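Local coordinates for malonyl acyl carrier protein transacylase (Streptococcus pneumoniae, PDB 3IM8) that probably transfers the malonyl group from malonyl-CoA to the acyl carrier protein, the step that supplies malonyl-ACP for fatty acid synthesis, at residues A[5-10]-A[259-264]; A[230-235]-A[255-260]. All blocks are in the same frame, centred on the assembly; numbering follows the deposited sequence.

Contact 1: A[5-10]-A[259-264]; sequences AFLFAG and GVMQEA
Helix-on-sheet packing in the alpha/beta core of the acyl transferase domain brings Met261, near the C-terminal end of helix 254-263, against Ala5 and Leu7 of strand 4-8. This strand is an inner one of a four-stranded parallel sheet: its backbone hydrogen-bonds to strand 85-88 through Phe6 and to strand 268-272 through Ala5 and Leu7. Ala5 faces the helix with its CB and Leu7 reaches it with its CD2 branch, while Phe6 points away from it. Even the closest alpha carbons, CA of Ala5 and CA of Met261, are 7.5 Å apart, and the long methionine side chain spans that gap. Its CG stands beside the backbone N (chi1 -55°), and the chain then runs extended before bending at chi3 (136°), which carries the terminal methyl on to the strand. CE of Met261 lies 3.6 Å from CB of Ala5, and SD of Met261 is 3.9 Å from the same CB. The CD2 of Leu7 lies 3.9 Å from SD of Met261, and Leu7 and Met261 run antiparallel alongside one another. The contact is apolar by the atoms that meet, the methyls of Ala5 and Leu7 against CE and SD of Met261, and all three residues are buried. Met261 also touches Met85 and Ala87 of strand 85-88, which places it over two adjacent strands. The thioether end rests over the notch between Ala5 and Leu7, with CD2 of Leu7 also 3.9 Å from CE of Met261.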
loop_
_atom_site.group_PDB
_atom_site.type_symbol
_atom_site.label_atom_id
_atom_site.label_comp_id
_atom_site.label_asym_id
_atom_site.label_seq_id
_atom_site.Cartn_x
_atom_site.Cartn_y
_atom_site.Cartn_z
ATOM N N ALA A 5 8.451 -12.820 5.635
ATOM C CA ALA A 5 7.270 -12.058 5.114
ATOM C C ALA A 5 7.592 -11.188 3.882
ATOM O O ALA A 5 8.639 -10.531 3.856
ATOM C CB ALA A 5 6.666 -11.195 6.212
ATOM N N PHE A 6 6.711 -11.214 2.865
ATOM C CA PHE A 6 6.794 -10.290 1.713
ATOM C C PHE A 6 5.906 -9.068 2.024
ATOM O O PHE A 6 4.742 -9.201 2.438
ATOM C CB PHE A 6 6.380 -10.947 0.390
ATOM C CG PHE A 6 7.377 -11.981 -0.158
ATOM C CD1 PHE A 6 8.514 -12.379 0.565
ATOM C CD2 PHE A 6 7.156 -12.560 -1.394
ATOM C CE1 PHE A 6 9.413 -13.340 0.032
ATOM C CE2 PHE A 6 8.035 -13.503 -1.936
ATOM C CZ PHE A 6 9.164 -13.900 -1.219
ATOM N N LEU A 7 6.474 -7.885 1.836
ATOM C CA LEU A 7 5.784 -6.645 2.114
ATOM C C LEU A 7 5.576 -5.968 0.760
ATOM O O LEU A 7 6.544 -5.625 0.077
ATOM C CB LEU A 7 6.656 -5.799 2.996
ATOM C CG LEU A 7 7.015 -6.412 4.356
ATOM C CD1 LEU A 7 7.932 -5.466 5.112
ATOM C CD2 LEU A 7 5.807 -6.816 5.228
ATOM N N PHE A 8 4.327 -5.728 0.377
ATOM C CA PHE A 8 4.106 -5.191 -0.990
ATOM C C PHE A 8 3.935 -3.653 -1.056
ATOM O O PHE A 8 3.156 -3.085 -0.328
ATOM C CB PHE A 8 2.935 -5.888 -1.643
ATOM C CG PHE A 8 3.187 -7.349 -1.971
ATOM C CD1 PHE A 8 3.104 -8.321 -0.991
ATOM C CD2 PHE A 8 3.428 -7.748 -3.280
ATOM C CE1 PHE A 8 3.305 -9.676 -1.297
ATOM C CE2 PHE A 8 3.605 -9.069 -3.607
ATOM C CZ PHE A 8 3.559 -10.051 -2.615
ATOM N N ALA A 9 4.686 -3.005 -1.953
ATOM C CA ALA A 9 4.563 -1.585 -2.289
ATOM C C ALA A 9 3.148 -1.019 -2.463
ATOM O O ALA A 9 2.265 -1.692 -2.982
ATOM C CB ALA A 9 5.405 -1.271 -3.601
ATOM N N GLY A 10 2.985 0.244 -2.053
ATOM C CA GLY A 10 1.791 1.051 -2.305
ATOM C C GLY A 10 1.923 2.168 -3.332
ATOM O O GLY A 10 2.987 2.413 -3.927
ATOM N N GLY A 259 4.562 -5.685 13.907
ATOM C CA GLY A 259 4.534 -6.351 15.246
ATOM C C GLY A 259 3.805 -7.699 15.322
ATOM O O GLY A 259 4.290 -8.619 15.955
ATOM N N VAL A 260 2.637 -7.821 14.680
ATOM C CA VAL A 260 1.995 -9.106 14.459
ATOM C C VAL A 260 2.900 -10.115 13.709
ATOM O O VAL A 260 2.949 -11.311 14.086
ATOM C CB VAL A 260 0.619 -8.955 13.712
ATOM C CG1 VAL A 260 0.091 -10.305 13.193
ATOM C CG2 VAL A 260 -0.432 -8.279 14.631
ATOM N N MET A 261 3.589 -9.680 12.646
ATOM C CA MET A 261 4.502 -10.600 11.981
ATOM C C MET A 261 5.704 -11.007 12.890
ATOM O O MET A 261 6.063 -12.161 12.940
ATOM C CB MET A 261 4.985 -10.051 10.617
ATOM C CG MET A 261 3.862 -9.693 9.686
ATOM S SD MET A 261 4.482 -8.788 8.296
ATOM C CE MET A 261 3.604 -9.555 6.983
ATOM N N GLN A 262 6.321 -10.066 13.591
ATOM C CA GLN A 262 7.407 -10.414 14.553
ATOM C C GLN A 262 6.925 -11.369 15.648
ATOM O O GLN A 262 7.596 -12.364 15.919
ATOM C CB GLN A 262 8.072 -9.167 15.153
ATOM C CG GLN A 262 8.576 -8.282 14.041
ATOM C CD GLN A 262 9.505 -7.246 14.525
ATOM O OE1 GLN A 262 9.082 -6.250 15.096
ATOM N NE2 GLN A 262 10.807 -7.477 14.314
ATOM N N GLU A 263 5.751 -11.114 16.218
ATOM C CA GLU A 263 5.117 -12.121 17.100
ATOM C C GLU A 263 4.842 -13.470 16.425
ATOM O O GLU A 263 4.947 -14.500 17.096
ATOM C CB GLU A 263 3.832 -11.601 17.747
ATOM C CG GLU A 263 4.044 -10.659 18.914
ATOM C CD GLU A 263 4.576 -11.368 20.199
ATOM O OE1 GLU A 263 5.579 -10.860 20.749
ATOM O OE2 GLU A 263 4.017 -12.416 20.635
ATOM N N ALA A 264 4.512 -13.502 15.121
ATOM C CA ALA A 264 4.268 -14.806 14.466
ATOM C C ALA A 264 5.580 -15.485 14.206
ATOM O O ALA A 264 5.632 -16.539 13.548
ATOM C CB ALA A 264 3.474 -14.670 13.157
#

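Contact 2: A[230-235]-A[255-260]; sequences TEAAVM and YESIGV
This is a loop-on-helix contact in the acyl transferase domain, where the irregular segment 230-235, between helices 204-215 and 240-247, lies against one side of helix 254-263. Ala232 carries it. Its positive phi and psi (48°/53°) mark a left-handed backbone conformation in this loop, and its CA comes within 4.6 Å of CA of Ser257. A methyl and a serine hydroxymethyl meet there, CB of Ala232 lying 3.6 Å from OG of Ser257; CB of Glu256 is equally far from that methyl. No hydrogen bond links the segments. Arg253, just ahead of the helix, takes OE1 of Glu256 in a salt bridge with its NH1, and its carbonyl oxygen accepts a bond from OG of Ser257, set beside the serine's own backbone N (chi1 -58°). The side chain of Ser257 lies about 11 Å from that of Ser90, predicted to be an active-site residue, so the contact sits outside the catalytic centre. At the far end of the helical turn, CG2 of Val260 approaches the carbonyl O of Ala232 to 3.3 Å. Glu256, Ser257 and Val260 line the helix face that Ala232 meets, with OE2 of Glu256 3.9 Å from CB of Ala232.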
loop_
_atom_site.group_PDB
_atom_site.type_symbol
_atom_site.label_atom_id
_atom_site.label_comp_id
_atom_site.label_asym_id
_atom_site.label_seq_id
_atom_site.Cartn_x
_atom_site.Cartn_y
_atom_site.Cartn_z
ATOM N N THR A 230 -6.160 -2.545 8.091
ATOM C CA THR A 230 -7.210 -1.880 8.877
ATOM C C THR A 230 -7.159 -2.339 10.337
ATOM O O THR A 230 -7.016 -1.493 11.265
ATOM C CB THR A 230 -8.610 -2.081 8.229
ATOM O OG1 THR A 230 -8.548 -1.701 6.855
ATOM C CG2 THR A 230 -9.658 -1.286 8.953
ATOM N N GLU A 231 -7.179 -3.666 10.521
ATOM C CA GLU A 231 -7.247 -4.238 11.863
ATOM C C GLU A 231 -5.884 -4.611 12.420
ATOM O O GLU A 231 -5.775 -4.928 13.590
ATOM C CB GLU A 231 -8.128 -5.484 11.870
ATOM C CG GLU A 231 -9.574 -5.247 11.411
ATOM C CD GLU A 231 -10.484 -4.672 12.503
ATOM O OE1 GLU A 231 -10.369 -3.481 12.899
ATOM O OE2 GLU A 231 -11.368 -5.438 12.947
ATOM N N ALA A 232 -4.840 -4.523 11.588
ATOM C CA ALA A 232 -3.490 -4.997 11.942
ATOM C C ALA A 232 -3.626 -6.403 12.536
ATOM O O ALA A 232 -3.149 -6.662 13.625
ATOM C CB ALA A 232 -2.812 -4.051 12.889
ATOM N N ALA A 233 -4.290 -7.299 11.799
ATOM C CA ALA A 233 -4.505 -8.670 12.259
ATOM C C ALA A 233 -4.551 -9.576 11.043
ATOM O O ALA A 233 -4.738 -9.091 9.916
ATOM C CB ALA A 233 -5.830 -8.746 13.044
ATOM N N VAL A 234 -4.405 -10.874 11.246
ATOM C CA VAL A 234 -4.416 -11.852 10.139
ATOM C C VAL A 234 -5.822 -11.869 9.624
ATOM O O VAL A 234 -6.768 -12.085 10.396
ATOM C CB VAL A 234 -4.057 -13.296 10.586
ATOM C CG1 VAL A 234 -4.379 -14.334 9.494
ATOM C CG2 VAL A 234 -2.565 -13.366 11.047
ATOM N N MET A 235 -5.964 -11.656 8.336
ATOM C CA MET A 235 -7.280 -11.563 7.720
ATOM C C MET A 235 -7.941 -12.940 7.496
ATOM O O MET A 235 -7.276 -13.915 7.157
ATOM C CB MET A 235 -7.157 -10.768 6.415
ATOM C CG MET A 235 -8.500 -10.394 5.790
ATOM S SD MET A 235 -8.270 -9.422 4.309
ATOM C CE MET A 235 -7.822 -7.882 4.972
ATOM N N TYR A 255 2.975 -0.256 11.422
ATOM C CA TYR A 255 3.922 -0.783 12.436
ATOM C C TYR A 255 3.304 -1.848 13.312
ATOM O O TYR A 255 3.972 -2.806 13.689
ATOM C CB TYR A 255 4.625 0.312 13.258
ATOM C CG TYR A 255 3.757 1.224 14.115
ATOM C CD1 TYR A 255 3.467 2.530 13.701
ATOM C CD2 TYR A 255 3.270 0.795 15.364
ATOM C CE1 TYR A 255 2.703 3.390 14.488
ATOM C CE2 TYR A 255 2.505 1.639 16.160
ATOM C CZ TYR A 255 2.230 2.938 15.714
ATOM O OH TYR A 255 1.484 3.775 16.477
ATOM N N GLU A 256 2.004 -1.693 13.597
ATOM C CA GLU A 256 1.281 -2.715 14.363
ATOM C C GLU A 256 1.248 -4.007 13.595
ATOM O O GLU A 256 1.386 -5.076 14.191
ATOM C CB GLU A 256 -0.144 -2.282 14.610
ATOM C CG GLU A 256 -0.255 -1.159 15.624
ATOM C CD GLU A 256 -1.615 -0.528 15.554
ATOM O OE1 GLU A 256 -1.677 0.730 15.287
ATOM O OE2 GLU A 256 -2.591 -1.326 15.708
ATOM N N SER A 257 1.049 -3.910 12.277
ATOM C CA SER A 257 1.100 -5.081 11.407
ATOM C C SER A 257 2.484 -5.775 11.419
ATOM O O SER A 257 2.558 -7.009 11.387
ATOM C CB SER A 257 0.700 -4.704 9.974
ATOM O OG SER A 257 -0.597 -4.155 9.990
ATOM N N ILE A 258 3.560 -4.989 11.423
ATOM C CA ILE A 258 4.923 -5.540 11.493
ATOM C C ILE A 258 5.141 -6.242 12.849
ATOM O O ILE A 258 5.828 -7.273 12.927
ATOM C CB ILE A 258 6.017 -4.466 11.292
ATOM C CG1 ILE A 258 5.967 -3.819 9.901
ATOM C CG2 ILE A 258 7.419 -5.114 11.479
ATOM C CD1 ILE A 258 6.248 -4.789 8.740
ATOM N N GLY A 259 4.562 -5.685 13.907
ATOM C CA GLY A 259 4.534 -6.351 15.246
ATOM C C GLY A 259 3.805 -7.699 15.322
ATOM O O GLY A 259 4.290 -8.619 15.955
ATOM N N VAL A 260 2.637 -7.821 14.680
ATOM C CA VAL A 260 1.995 -9.106 14.459
ATOM C C VAL A 260 2.900 -10.115 13.709
ATOM O O VAL A 260 2.949 -11.311 14.086
ATOM C CB VAL A 260 0.619 -8.955 13.712
ATOM C CG1 VAL A 260 0.091 -10.305 13.193
ATOM C CG2 VAL A 260 -0.432 -8.279 14.631
#

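How the contacts relate
Both contacts use helix 254-263: contact 2 uses residues 256, 257 and 260, and contact 1 uses Met261 next to them. Contact 1 belongs to the core, whereas contact 2 is only partly buried, with Glu256 and Val260 partly exposed. A single long side chain reaches the sheet in contact 1; in contact 2 the loop backbone itself approaches the helix. Neither has a hydrogen bond across it, yet contact 1 is apolar while contact 2 includes OE1 of Glu256 and OG of Ser257, both bonded to Arg253. Their centres are 8 Å apart, and Leu7 CD1 meets Ile258 CD1 at 4.1 Å, so strand 4-8 also touches the helix segment used by contact 2.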